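Local coordinates for protein hemolysin BL lytic component L1 (Bacillus cereus, PDB 7NMQ) that serves as lytic component L1 of the haemolysin BL enterotoxin, an alpha-helical pore-forming toxin, and probably takes part in forming the membrane pore, at residues I32-V37 with V280-N285; N38-D43 with A273-Q278; K53-N58 with N151-P156; E179-R184 with A286-A291; S185-H190 with D257-I262. All blocks are in the same frame, centred on the assembly; numbering follows the deposited sequence. Where two conformers were deposited one is given.

Helix 275-325 is the common element of contacts 1, 2 and 4, which meet it in the order 2, 1, 4 along its first five turns or so. Contacts 4 and 5 both use helix 173-200, and contact 3 joins helices 45-103 and 107-154. Contacts 1 and 3 are buried and touch each other: both combine amide hydrogen bonds with small apolar patches. Contact 2, at the outer end, is the most exposed and rests on an arginine laid over a loop. The partly buried contact 4 is held by charge and an arginine grip, whereas contact 5, the largest in buried area, depends on ring faces and aliphatic packing between antiparallel helices.

Contact 1: I32-V37 with V280-N285; sequences IKQPNV and VLSLTN
Q34 and V37 make a buried contact, part amide hydrogen bonding and part apolar packing, between the chain leaving helix 10-33 and one side of helix 275-325 at S282, L283 and N285. Q34 is the first residue to depart from helical backbone angles. Its CG lies anti to the backbone N (chi1 -177°), and the amide ends against the second helix. Glutamine suits this place because its amide gives and accepts at once. NE2 donates to the backbone S282 O at 2.9 Å, approaching from above the carbonyl plane, while OE1 accepts from N285 ND2 at 3.3 Å on an in-plane lone pair. The two amides are nearly coplanar, 20° apart. N285 has a stronger partner in A226 O, and Q34 OE1 also accepts from A226 N, so the amides meet beside a strand backbone. A water is 2.8 Å from S282 OG and weakly bonded to Q34 NE2. Compact V37 fills the apolar half: its CB packs on L283 CD2 at 3.8 Å, and its CG2 approaches S282 OG at 3.7 Å. Around this junction, strand 225-230 touches S282 and N285, helix 173-200 contacts V280, L281 and T284, and helix 45-103 meets V37 through L52.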
# COMPACT_ATOMS: atom_id res chain seq x y z
N ILE A 32 -15.84 -0.84 4.25
CA ILE A 32 -16.65 0.09 5.10
C ILE A 32 -18.01 0.31 4.44
O ILE A 32 -19.02 0.48 5.16
CB ILE A 32 -15.85 1.39 5.37
CG1 ILE A 32 -14.71 1.07 6.34
CG2 ILE A 32 -16.76 2.51 5.87
CD1 ILE A 32 -13.67 2.13 6.43
N LYS A 33 -18.08 0.32 3.13
CA LYS A 33 -19.34 0.65 2.42
C LYS A 33 -20.20 -0.60 2.20
O LYS A 33 -21.35 -0.44 1.91
CB LYS A 33 -19.01 1.36 1.10
CG LYS A 33 -18.87 2.88 1.24
CD LYS A 33 -18.91 3.64 -0.06
CE LYS A 33 -20.27 4.15 -0.48
NZ LYS A 33 -20.22 4.70 -1.86
N GLN A 34 -19.67 -1.80 2.37
CA GLN A 34 -20.47 -3.00 2.13
C GLN A 34 -21.34 -3.25 3.36
O GLN A 34 -20.84 -3.39 4.47
CB GLN A 34 -19.56 -4.19 1.87
CG GLN A 34 -20.40 -5.40 1.56
CD GLN A 34 -19.87 -6.28 0.48
OE1 GLN A 34 -19.36 -5.86 -0.54
NE2 GLN A 34 -19.94 -7.56 0.75
N PRO A 35 -22.68 -3.29 3.22
CA PRO A 35 -23.52 -3.50 4.39
C PRO A 35 -23.54 -4.96 4.85
O PRO A 35 -23.08 -5.84 4.13
CB PRO A 35 -24.90 -3.10 3.90
CG PRO A 35 -24.86 -3.43 2.46
CD PRO A 35 -23.47 -3.06 2.00
N ASN A 36 -24.03 -5.14 6.08
CA ASN A 36 -24.33 -6.50 6.59
C ASN A 36 -25.17 -7.25 5.56
O ASN A 36 -26.13 -6.67 4.99
CB ASN A 36 -24.97 -6.47 7.97
CG ASN A 36 -24.01 -6.22 9.12
OD1 ASN A 36 -22.85 -5.89 8.91
ND2 ASN A 36 -24.51 -6.38 10.34
N VAL A 37 -24.86 -8.50 5.34
CA VAL A 37 -25.57 -9.27 4.28
C VAL A 37 -27.03 -9.40 4.66
O VAL A 37 -27.38 -9.76 5.79
CB VAL A 37 -24.91 -10.63 4.04
CG1 VAL A 37 -24.99 -11.58 5.22
CG2 VAL A 37 -25.49 -11.32 2.82
N VAL A 280 -24.89 -14.45 -2.09
CA VAL A 280 -23.72 -15.22 -2.59
C VAL A 280 -22.71 -14.24 -3.17
O VAL A 280 -21.49 -14.35 -2.92
CB VAL A 280 -24.14 -16.27 -3.61
CG1 VAL A 280 -22.93 -16.88 -4.28
CG2 VAL A 280 -25.02 -17.28 -2.94
N LEU A 281 -23.19 -13.30 -3.97
CA LEU A 281 -22.30 -12.33 -4.61
C LEU A 281 -21.59 -11.52 -3.54
O LEU A 281 -20.35 -11.30 -3.62
CB LEU A 281 -23.11 -11.44 -5.54
CG LEU A 281 -23.49 -12.11 -6.84
CD1 LEU A 281 -24.55 -11.34 -7.58
CD2 LEU A 281 -22.32 -12.35 -7.73
N SER A 282 -22.34 -10.95 -2.61
CA SER A 282 -21.73 -10.00 -1.67
C SER A 282 -20.77 -10.75 -0.74
O SER A 282 -19.70 -10.19 -0.45
CB SER A 282 -22.78 -9.21 -0.93
OG SER A 282 -23.54 -10.03 -0.09
N LEU A 283 -21.16 -11.91 -0.26
CA LEU A 283 -20.28 -12.65 0.64
C LEU A 283 -19.03 -13.11 -0.09
O LEU A 283 -17.93 -13.09 0.54
CB LEU A 283 -21.01 -13.85 1.23
CG LEU A 283 -22.17 -13.43 2.13
CD1 LEU A 283 -22.89 -14.69 2.53
CD2 LEU A 283 -21.72 -12.64 3.36
N THR A 284 -19.15 -13.53 -1.33
CA THR A 284 -17.98 -14.03 -2.07
C THR A 284 -17.03 -12.86 -2.34
O THR A 284 -15.82 -12.97 -2.21
CB THR A 284 -18.38 -14.75 -3.35
OG1 THR A 284 -19.28 -15.81 -3.00
CG2 THR A 284 -17.18 -15.33 -4.06
N ASN A 285 -17.58 -11.73 -2.73
CA ASN A 285 -16.82 -10.48 -2.96
C ASN A 285 -16.04 -10.14 -1.68
O ASN A 285 -14.84 -9.85 -1.78
CB ASN A 285 -17.78 -9.37 -3.37
CG ASN A 285 -17.09 -8.06 -3.66
OD1 ASN A 285 -16.34 -8.00 -4.61
ND2 ASN A 285 -17.45 -7.02 -2.92
O HOH W 1 -22.46 -9.07 2.30

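Contact 2: N38-D43 with A273-Q278; sequences NLSNID and ADRANQ
I42 and L39 form the tight part of this contact, pressing on the first turn of helix 275-325. I42 CD1 is 4.2 Å from A276 CB and 3.8 Å from R275 CG, and L39 CD2 comes within 4.1 Å of A276 CA; the small alanine lets the loop sit close to the helix. Two turn motifs shape that loop. N38 OD1 accepts from S40 N at 3.0 Å, an Asx turn, and L39 to I42 form a type II beta turn in which N41 takes a positive phi that asparagine tolerates well. D274 is the N-cap of the helix, its OD1 accepting from N277 N. Toward solvent the packing gives way to R275, whose long chain lies across the exposed loop. Its NH1 donates to S40 O at 2.7 Å; the acceptor lies in the guanidinium plane, but the donor stands 41° above the carbonyl plane. Over one guanidinium face, offset toward the rim, lies N38 ND2, 3.5 Å from R275 CZ, with the amide and guanidinium planes 38° apart.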
# COMPACT_ATOMS: atom_id res chain seq x y z
N ASN A 38 -27.89 -9.16 3.68
CA ASN A 38 -29.34 -9.30 3.85
C ASN A 38 -29.79 -10.69 3.41
O ASN A 38 -29.89 -10.96 2.22
CB ASN A 38 -30.07 -8.19 3.08
CG ASN A 38 -31.58 -8.25 3.27
OD1 ASN A 38 -32.13 -9.12 3.95
ND2 ASN A 38 -32.25 -7.32 2.63
N LEU A 39 -30.09 -11.53 4.38
CA LEU A 39 -30.79 -12.82 4.14
C LEU A 39 -32.07 -12.89 4.96
O LEU A 39 -32.49 -14.00 5.35
CB LEU A 39 -29.84 -13.97 4.45
CG LEU A 39 -28.83 -14.20 3.33
CD1 LEU A 39 -27.71 -15.08 3.80
CD2 LEU A 39 -29.50 -14.78 2.08
N SER A 40 -32.68 -11.76 5.23
CA SER A 40 -33.93 -11.73 6.01
C SER A 40 -35.06 -12.37 5.19
O SER A 40 -35.11 -12.18 3.97
CB SER A 40 -34.27 -10.34 6.42
OG SER A 40 -34.62 -9.58 5.28
N ASN A 41 -35.92 -13.12 5.86
CA ASN A 41 -37.11 -13.80 5.27
C ASN A 41 -36.69 -14.87 4.28
O ASN A 41 -37.45 -15.20 3.37
CB ASN A 41 -38.07 -12.81 4.59
CG ASN A 41 -39.44 -13.42 4.35
OD1 ASN A 41 -40.01 -13.99 5.26
ND2 ASN A 41 -39.97 -13.31 3.13
N ILE A 42 -35.53 -15.47 4.49
CA ILE A 42 -35.12 -16.70 3.80
C ILE A 42 -34.91 -17.72 4.90
O ILE A 42 -34.22 -17.40 5.89
CB ILE A 42 -33.88 -16.45 2.94
CG1 ILE A 42 -34.29 -15.48 1.82
CG2 ILE A 42 -33.28 -17.75 2.41
CD1 ILE A 42 -33.16 -14.99 1.02
N ASP A 43 -35.60 -18.86 4.77
CA ASP A 43 -35.49 -19.92 5.80
C ASP A 43 -34.16 -20.63 5.60
O ASP A 43 -34.00 -21.34 4.61
CB ASP A 43 -36.65 -20.92 5.79
CG ASP A 43 -36.57 -21.95 6.91
OD1 ASP A 43 -35.70 -21.81 7.83
OD2 ASP A 43 -37.42 -22.87 6.90
N ALA A 273 -29.86 -10.43 -9.78
CA ALA A 273 -29.97 -11.54 -8.82
C ALA A 273 -31.10 -11.30 -7.81
O ALA A 273 -31.34 -10.16 -7.41
CB ALA A 273 -28.64 -11.70 -8.13
N ASP A 274 -31.74 -12.38 -7.38
CA ASP A 274 -32.67 -12.36 -6.23
C ASP A 274 -31.88 -12.22 -4.92
O ASP A 274 -30.67 -12.19 -4.95
CB ASP A 274 -33.55 -13.62 -6.24
CG ASP A 274 -32.86 -14.93 -5.90
OD1 ASP A 274 -31.63 -14.93 -5.63
OD2 ASP A 274 -33.58 -15.95 -5.82
N ARG A 275 -32.57 -12.20 -3.78
CA ARG A 275 -31.92 -11.87 -2.49
C ARG A 275 -30.84 -12.93 -2.18
O ARG A 275 -29.76 -12.57 -1.69
CB ARG A 275 -32.94 -11.72 -1.35
CG ARG A 275 -32.27 -11.48 -0.02
CD ARG A 275 -33.28 -11.07 1.02
NE ARG A 275 -33.96 -9.82 0.75
CZ ARG A 275 -34.94 -9.30 1.50
NH1 ARG A 275 -35.41 -9.98 2.52
NH2 ARG A 275 -35.48 -8.14 1.20
N ALA A 276 -31.16 -14.22 -2.28
CA ALA A 276 -30.19 -15.29 -1.96
C ALA A 276 -28.95 -15.15 -2.86
O ALA A 276 -27.83 -15.26 -2.36
CB ALA A 276 -30.82 -16.64 -2.12
N ASN A 277 -29.15 -14.94 -4.14
CA ASN A 277 -28.02 -14.86 -5.09
C ASN A 277 -27.26 -13.57 -4.84
O ASN A 277 -25.99 -13.59 -4.94
CB ASN A 277 -28.51 -15.02 -6.52
CG ASN A 277 -28.79 -16.47 -6.84
OD1 ASN A 277 -29.92 -16.90 -6.96
ND2 ASN A 277 -27.75 -17.25 -7.05
N GLN A 278 -27.92 -12.49 -4.46
CA GLN A 278 -27.19 -11.25 -4.08
C GLN A 278 -26.30 -11.53 -2.87
O GLN A 278 -25.22 -10.96 -2.78
CB GLN A 278 -28.14 -10.09 -3.79
CG GLN A 278 -28.72 -9.53 -5.06
CD GLN A 278 -29.61 -8.34 -4.84
OE1 GLN A 278 -30.09 -8.07 -3.74
NE2 GLN A 278 -29.84 -7.61 -5.91
O HOH W 2 -28.83 -10.44 -0.12

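Contact 3: K53-N58 with N151-P156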
# COMPACT_ATOMS: atom_id res chain seq x y z
N LYS A 53 -25.74 -15.02 11.83
CA LYS A 53 -25.39 -14.21 13.03
C LYS A 53 -23.86 -14.02 13.09
O LYS A 53 -23.39 -12.90 13.33
CB LYS A 53 -25.91 -14.84 14.32
CG LYS A 53 -25.17 -14.39 15.58
CD LYS A 53 -25.66 -15.00 16.87
CE LYS A 53 -24.80 -14.61 18.04
NZ LYS A 53 -24.87 -15.58 19.16
N ASN A 54 -23.12 -15.10 12.86
CA ASN A 54 -21.65 -15.06 12.93
C ASN A 54 -21.08 -14.23 11.78
O ASN A 54 -20.12 -13.49 12.01
CB ASN A 54 -21.09 -16.46 12.94
CG ASN A 54 -21.36 -17.07 14.29
OD1 ASN A 54 -21.39 -16.39 15.30
ND2 ASN A 54 -21.43 -18.36 14.34
N ILE A 55 -21.64 -14.37 10.59
CA ILE A 55 -21.20 -13.55 9.43
C ILE A 55 -21.38 -12.08 9.76
O ILE A 55 -20.50 -11.27 9.46
CB ILE A 55 -21.95 -13.97 8.17
CG1 ILE A 55 -21.38 -15.33 7.75
CG2 ILE A 55 -21.86 -12.89 7.11
CD1 ILE A 55 -22.15 -16.05 6.71
N HIS A 56 -22.51 -11.69 10.32
CA HIS A 56 -22.71 -10.27 10.64
C HIS A 56 -21.67 -9.80 11.65
O HIS A 56 -21.16 -8.67 11.49
CB HIS A 56 -24.10 -10.05 11.21
CG HIS A 56 -25.14 -10.13 10.15
ND1 HIS A 56 -26.45 -10.37 10.47
CD2 HIS A 56 -25.08 -9.97 8.81
CE1 HIS A 56 -27.16 -10.38 9.33
NE2 HIS A 56 -26.35 -10.14 8.30
N LEU A 57 -21.31 -10.61 12.64
CA LEU A 57 -20.24 -10.23 13.58
C LEU A 57 -18.92 -10.12 12.80
O LEU A 57 -18.14 -9.19 13.08
CB LEU A 57 -20.10 -11.28 14.68
CG LEU A 57 -21.30 -11.39 15.60
CD1 LEU A 57 -21.07 -12.48 16.65
CD2 LEU A 57 -21.67 -10.10 16.24
N ASN A 58 -18.66 -11.01 11.88
CA ASN A 58 -17.42 -10.96 11.08
C ASN A 58 -17.42 -9.68 10.26
O ASN A 58 -16.34 -9.04 10.11
CB ASN A 58 -17.28 -12.11 10.12
CG ASN A 58 -17.20 -13.47 10.78
OD1 ASN A 58 -16.79 -13.65 11.95
ND2 ASN A 58 -17.52 -14.44 10.00
N ASN A 151 -14.66 -19.42 6.71
CA ASN A 151 -15.26 -20.64 7.30
C ASN A 151 -16.79 -20.47 7.41
O ASN A 151 -17.51 -21.44 7.11
CB ASN A 151 -14.59 -20.98 8.61
CG ASN A 151 -15.14 -22.26 9.18
OD1 ASN A 151 -15.05 -23.29 8.55
ND2 ASN A 151 -15.83 -22.16 10.31
N ASN A 152 -17.28 -19.31 7.77
CA ASN A 152 -18.74 -19.14 7.96
C ASN A 152 -19.38 -19.10 6.58
O ASN A 152 -20.53 -19.60 6.44
CB ASN A 152 -19.05 -17.89 8.75
CG ASN A 152 -18.75 -18.00 10.23
OD1 ASN A 152 -18.26 -17.06 10.87
ND2 ASN A 152 -19.12 -19.12 10.80
N VAL A 153 -18.69 -18.59 5.56
CA VAL A 153 -19.25 -18.49 4.19
C VAL A 153 -19.17 -19.81 3.45
O VAL A 153 -20.15 -20.13 2.71
CB VAL A 153 -18.57 -17.36 3.41
CG1 VAL A 153 -18.91 -17.41 1.92
CG2 VAL A 153 -18.96 -16.04 4.06
N GLY A 154 -18.10 -20.57 3.60
CA GLY A 154 -17.86 -21.73 2.73
C GLY A 154 -17.29 -22.95 3.41
O GLY A 154 -16.96 -23.88 2.71
N GLY A 155 -17.14 -22.91 4.74
CA GLY A 155 -16.46 -23.99 5.45
C GLY A 155 -14.95 -23.90 5.18
O GLY A 155 -14.46 -22.96 4.56
N PRO A 156 -14.18 -24.87 5.65
CA PRO A 156 -12.72 -24.78 5.53
C PRO A 156 -12.15 -24.95 4.12
O PRO A 156 -11.06 -24.47 3.82
CB PRO A 156 -12.20 -25.93 6.39
CG PRO A 156 -13.37 -26.56 7.04
CD PRO A 156 -14.63 -26.00 6.45
O HOH W 3 -17.07 -16.48 13.50
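N152 meets N54, I55 and N58 within a helical hairpin, made by the long helices 45-103 and 107-154, whose fold belongs with the ClyA-like helical toxins. The contact lies far from the hairpin turn, near the start of the first helix and the end of the second. N152 is the centrepiece. Its CG is anti to the carbonyl carbon (chi1 -74°), and its OD1 accepts from N58 ND2 at 2.9 Å. The bond falls on a lone pair in the carbonyl plane of N152, and the two amides are nearly coplanar at 18°. Asparagine serves well on both sides, being able to give or take a bond. N54 CB flanks the same oxygen at 3.6 Å. Next to the amides, I55 and N152 lie side by side but point opposite ways, I55 CG1 being 3.6 Å from N152 CB, and I55 CD1 ends 4.1 Å from V153 CG2. The apolar character of I55 and V153 fits this mutual contact and the L283 side chain of helix 275-325, which both touch. I55 and N58 also rest on F149. A water stands 2.9 Å from N152 OD1 and 3.2 Å from N58 OD1.

Contact 4: E179-R184 with A286-A291; sequences EIEQLR and AKETLA. With EDO (1,2-ethanediol), chain G.
R184 crosses to T289 between bundle helices 173-200 and 275-325, whose segments run roughly parallel at 38° with axes 10.3 Å apart, a gap that long polar side chains can span. R184 CB lies 4.1 Å from O2 of a 1,2-ethanediol, probably from the crystallisation liquor. The bend at chi2 (-59°) sets CD 3.8 Å from the same O2, and the bend at chi3 places NE, which donates to it at 2.8 Å; the diol oxygen donates in turn to R184 O. At the tip both terminal nitrogens grip one atom end-on: NH2 reaches T289 OG1 at 2.8 Å and NH1 at 3.1 Å, both near the guanidinium plane. E288 CB lies over one face of that group. Toward the more exposed side, K287 joins E181 and E288 in a salt-bridge network, which should offset the repulsion of two nearby carboxylates. K287 NZ is 2.8 Å from E288 OE2 and 2.9 Å from E181 OE2, meeting the latter on its anti side, 24° out of the carboxylate plane.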
# COMPACT_ATOMS: atom_id res chain seq x y z
N GLU A 179 -17.87 -17.72 -10.65
CA GLU A 179 -17.78 -16.59 -11.61
C GLU A 179 -17.23 -15.37 -10.88
O GLU A 179 -16.33 -14.70 -11.40
CB GLU A 179 -19.13 -16.24 -12.24
CG GLU A 179 -19.08 -15.15 -13.29
CD GLU A 179 -20.40 -14.88 -13.99
OE1 GLU A 179 -21.41 -15.51 -13.65
OE2 GLU A 179 -20.41 -14.00 -14.86
N ILE A 180 -17.79 -15.06 -9.70
CA ILE A 180 -17.28 -13.91 -8.90
C ILE A 180 -15.79 -14.10 -8.61
O ILE A 180 -15.03 -13.17 -8.84
CB ILE A 180 -18.08 -13.75 -7.60
CG1 ILE A 180 -19.51 -13.33 -7.95
CG2 ILE A 180 -17.39 -12.78 -6.65
CD1 ILE A 180 -19.60 -12.21 -8.97
N GLU A 181 -15.42 -15.26 -8.08
CA GLU A 181 -14.01 -15.51 -7.67
C GLU A 181 -13.09 -15.29 -8.88
O GLU A 181 -12.05 -14.63 -8.72
CB GLU A 181 -13.86 -16.94 -7.14
CG GLU A 181 -14.46 -17.11 -5.76
CD GLU A 181 -14.68 -18.54 -5.27
OE1 GLU A 181 -14.68 -19.48 -6.12
OE2 GLU A 181 -14.97 -18.72 -4.05
N GLN A 182 -13.48 -15.78 -10.04
CA GLN A 182 -12.68 -15.57 -11.27
C GLN A 182 -12.60 -14.09 -11.63
O GLN A 182 -11.51 -13.61 -11.98
CB GLN A 182 -13.20 -16.37 -12.46
CG GLN A 182 -12.27 -16.29 -13.67
CD GLN A 182 -10.84 -16.74 -13.40
OE1 GLN A 182 -10.55 -17.92 -13.25
NE2 GLN A 182 -9.92 -15.79 -13.32
N LEU A 183 -13.73 -13.39 -11.63
CA LEU A 183 -13.77 -11.95 -12.00
C LEU A 183 -12.85 -11.19 -11.04
O LEU A 183 -12.09 -10.30 -11.48
CB LEU A 183 -15.19 -11.40 -11.90
CG LEU A 183 -16.12 -11.83 -13.03
CD1 LEU A 183 -17.56 -11.41 -12.74
CD2 LEU A 183 -15.63 -11.28 -14.35
N ARG A 184 -12.92 -11.45 -9.75
CA ARG A 184 -12.12 -10.71 -8.76
C ARG A 184 -10.62 -11.01 -8.95
O ARG A 184 -9.81 -10.09 -8.83
CB ARG A 184 -12.59 -11.05 -7.35
CG ARG A 184 -13.91 -10.40 -6.96
CD ARG A 184 -13.86 -8.87 -7.02
NE ARG A 184 -12.79 -8.27 -6.21
CZ ARG A 184 -12.78 -8.19 -4.90
NH1 ARG A 184 -13.81 -8.65 -4.21
NH2 ARG A 184 -11.72 -7.68 -4.26
N ALA A 286 -16.72 -10.12 -0.54
CA ALA A 286 -16.08 -9.77 0.73
C ALA A 286 -14.98 -10.79 1.04
O ALA A 286 -13.93 -10.39 1.55
CB ALA A 286 -17.08 -9.62 1.83
N LYS A 287 -15.24 -12.07 0.81
CA LYS A 287 -14.26 -13.12 1.14
C LYS A 287 -12.96 -12.80 0.39
O LYS A 287 -11.87 -12.91 0.99
CB LYS A 287 -14.85 -14.46 0.71
CG LYS A 287 -13.96 -15.64 1.00
CD LYS A 287 -14.66 -16.94 0.72
CE LYS A 287 -15.07 -17.15 -0.71
NZ LYS A 287 -13.97 -17.34 -1.67
N GLU A 288 -13.08 -12.47 -0.87
CA GLU A 288 -11.89 -12.24 -1.69
C GLU A 288 -11.13 -11.02 -1.14
O GLU A 288 -9.90 -11.08 -0.97
CB GLU A 288 -12.26 -12.09 -3.15
CG GLU A 288 -12.84 -13.36 -3.76
CD GLU A 288 -11.88 -14.55 -3.56
OE1 GLU A 288 -10.70 -14.47 -3.97
OE2 GLU A 288 -12.28 -15.51 -2.86
N THR A 289 -11.84 -9.95 -0.87
CA THR A 289 -11.21 -8.72 -0.38
C THR A 289 -10.54 -8.99 0.95
O THR A 289 -9.45 -8.45 1.22
CB THR A 289 -12.20 -7.57 -0.31
OG1 THR A 289 -12.68 -7.32 -1.64
CG2 THR A 289 -11.55 -6.34 0.29
N LEU A 290 -11.16 -9.74 1.86
CA LEU A 290 -10.53 -9.92 3.19
C LEU A 290 -9.19 -10.65 3.03
O LEU A 290 -8.32 -10.35 3.85
CB LEU A 290 -11.44 -10.73 4.10
CG LEU A 290 -12.71 -10.02 4.57
CD1 LEU A 290 -13.50 -10.92 5.51
CD2 LEU A 290 -12.46 -8.69 5.18
N ALA A 291 -9.06 -11.59 2.11
CA ALA A 291 -7.79 -12.29 1.85
C ALA A 291 -6.80 -11.31 1.20
O ALA A 291 -5.66 -11.26 1.66
CB ALA A 291 -7.97 -13.51 0.99
C1 EDO G . -8.47 -6.25 -6.50
O1 EDO G . -8.56 -5.10 -7.27
C2 EDO G . -9.75 -6.95 -6.32
O2 EDO G . -10.28 -7.71 -7.39

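Contact 5: S185-H190 with D257-I262; sequences STQKKH and DSYNEI
H190 turns one face of its imidazole to S258 and an edge to I262, in the packing of antiparallel helices 173-200 and 247-272. The segment axes approach to 8.7 Å at 154°. S258 CB stands over the centre of the H190 ring, 3.4 Å from the centroid, a CH-pi contact for which small serine leaves room. Its OG bonds to K254 O, while H190 ND1 is hydrogen-bonded to H255 ND1. At the ring edge, I262 CD1 lies 4.0 Å from H190 CD2, the two side chains crossing at about a right angle. One turn back, Q187 stretches over a face of Y259. With its CG anti to the backbone N (chi1 -171°) and the chain extended beyond, its CG is 3.3 Å from Y259 CD2, and the amide and ring planes are 33° apart. I262 lies beside Q187, pointing the other way: I262 CG2 is 3.8 Å from Q187 CD, and I262 CD1 reaches T186 CG2 at 3.8 Å. A branched isoleucine can thus touch H190 and T186 with CD1 and Q187 with CG2. The chain between the segments carries two predicted transmembrane stretches and the two-stranded sheet, whose strand 225-230 packs on Y259 through P228, while K188 makes a cation-pi contact with Y292 of helix 275-325.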
# COMPACT_ATOMS: atom_id res chain seq x y z
N SER A 185 -10.23 -12.24 -9.27
CA SER A 185 -8.78 -12.54 -9.43
C SER A 185 -8.28 -11.92 -10.75
O SER A 185 -7.16 -11.38 -10.79
CB SER A 185 -8.50 -14.02 -9.31
OG SER A 185 -9.28 -14.78 -10.22
N THR A 186 -9.10 -11.91 -11.80
CA THR A 186 -8.75 -11.23 -13.06
C THR A 186 -8.60 -9.74 -12.78
O THR A 186 -7.66 -9.11 -13.27
CB THR A 186 -9.75 -11.55 -14.17
OG1 THR A 186 -9.75 -12.97 -14.32
CG2 THR A 186 -9.46 -10.88 -15.48
N GLN A 187 -9.55 -9.18 -12.05
CA GLN A 187 -9.57 -7.73 -11.81
C GLN A 187 -8.33 -7.33 -11.02
O GLN A 187 -7.71 -6.25 -11.31
CB GLN A 187 -10.83 -7.39 -11.02
CG GLN A 187 -11.05 -5.91 -10.90
CD GLN A 187 -12.32 -5.55 -10.19
OE1 GLN A 187 -13.05 -4.62 -10.57
NE2 GLN A 187 -12.58 -6.28 -9.13
N LYS A 188 -7.96 -8.10 -10.01
CA LYS A 188 -6.79 -7.76 -9.17
C LYS A 188 -5.55 -7.77 -10.05
O LYS A 188 -4.70 -6.88 -9.84
CB LYS A 188 -6.67 -8.77 -8.04
CG LYS A 188 -5.53 -8.46 -7.07
CD LYS A 188 -5.47 -9.32 -5.86
CE LYS A 188 -4.45 -8.80 -4.86
NZ LYS A 188 -4.34 -7.32 -4.83
N LYS A 189 -5.42 -8.75 -10.93
CA LYS A 189 -4.28 -8.82 -11.87
C LYS A 189 -4.25 -7.57 -12.75
O LYS A 189 -3.17 -7.01 -12.99
CB LYS A 189 -4.32 -10.08 -12.74
CG LYS A 189 -3.06 -10.33 -13.54
CD LYS A 189 -1.76 -10.24 -12.75
CE LYS A 189 -0.57 -10.85 -13.46
NZ LYS A 189 -0.10 -10.01 -14.58
N HIS A 190 -5.38 -7.11 -13.27
CA HIS A 190 -5.41 -5.88 -14.08
C HIS A 190 -4.87 -4.70 -13.26
O HIS A 190 -4.07 -3.91 -13.78
CB HIS A 190 -6.80 -5.54 -14.62
CG HIS A 190 -7.25 -6.43 -15.72
ND1 HIS A 190 -6.58 -6.54 -16.93
CD2 HIS A 190 -8.37 -7.21 -15.82
CE1 HIS A 190 -7.27 -7.38 -17.71
NE2 HIS A 190 -8.37 -7.81 -17.03
N ASP A 257 -9.13 0.07 -17.89
CA ASP A 257 -10.49 -0.06 -18.50
C ASP A 257 -11.05 -1.46 -18.23
O ASP A 257 -12.24 -1.57 -17.91
CB ASP A 257 -10.46 0.20 -20.00
CG ASP A 257 -10.11 1.62 -20.39
OD1 ASP A 257 -10.20 2.54 -19.53
OD2 ASP A 257 -9.68 1.78 -21.56
N SER A 258 -10.21 -2.49 -18.23
CA SER A 258 -10.66 -3.86 -17.98
C SER A 258 -11.08 -3.99 -16.52
O SER A 258 -12.06 -4.72 -16.23
CB SER A 258 -9.65 -4.89 -18.31
OG SER A 258 -9.28 -4.87 -19.67
N TYR A 259 -10.33 -3.39 -15.60
CA TYR A 259 -10.70 -3.31 -14.18
C TYR A 259 -12.10 -2.73 -14.04
O TYR A 259 -12.96 -3.30 -13.33
CB TYR A 259 -9.66 -2.46 -13.45
CG TYR A 259 -9.97 -2.28 -12.01
CD1 TYR A 259 -10.80 -1.26 -11.58
CD2 TYR A 259 -9.40 -3.11 -11.07
CE1 TYR A 259 -11.06 -1.08 -10.23
CE2 TYR A 259 -9.69 -2.97 -9.72
CZ TYR A 259 -10.51 -1.94 -9.29
OH TYR A 259 -10.80 -1.78 -7.96
N ASN A 260 -12.35 -1.63 -14.72
CA ASN A 260 -13.66 -0.95 -14.61
C ASN A 260 -14.75 -1.81 -15.24
O ASN A 260 -15.89 -1.82 -14.71
CB ASN A 260 -13.64 0.43 -15.27
CG ASN A 260 -12.99 1.48 -14.41
OD1 ASN A 260 -12.88 1.35 -13.19
ND2 ASN A 260 -12.54 2.54 -15.06
N GLU A 261 -14.41 -2.51 -16.32
CA GLU A 261 -15.31 -3.43 -17.07
C GLU A 261 -15.82 -4.51 -16.10
O GLU A 261 -17.04 -4.82 -16.10
CB GLU A 261 -14.59 -4.04 -18.27
CG GLU A 261 -15.41 -5.03 -19.07
CD GLU A 261 -14.71 -5.74 -20.24
OE1 GLU A 261 -13.45 -5.58 -20.41
OE2 GLU A 261 -15.42 -6.49 -20.99
N ILE A 262 -14.93 -5.03 -15.26
CA ILE A 262 -15.26 -6.10 -14.28
C ILE A 262 -16.13 -5.50 -13.18
O ILE A 262 -17.10 -6.15 -12.75
CB ILE A 262 -14.01 -6.83 -13.77
CG1 ILE A 262 -13.43 -7.64 -14.92
CG2 ILE A 262 -14.33 -7.68 -12.55
CD1 ILE A 262 -12.04 -8.19 -14.69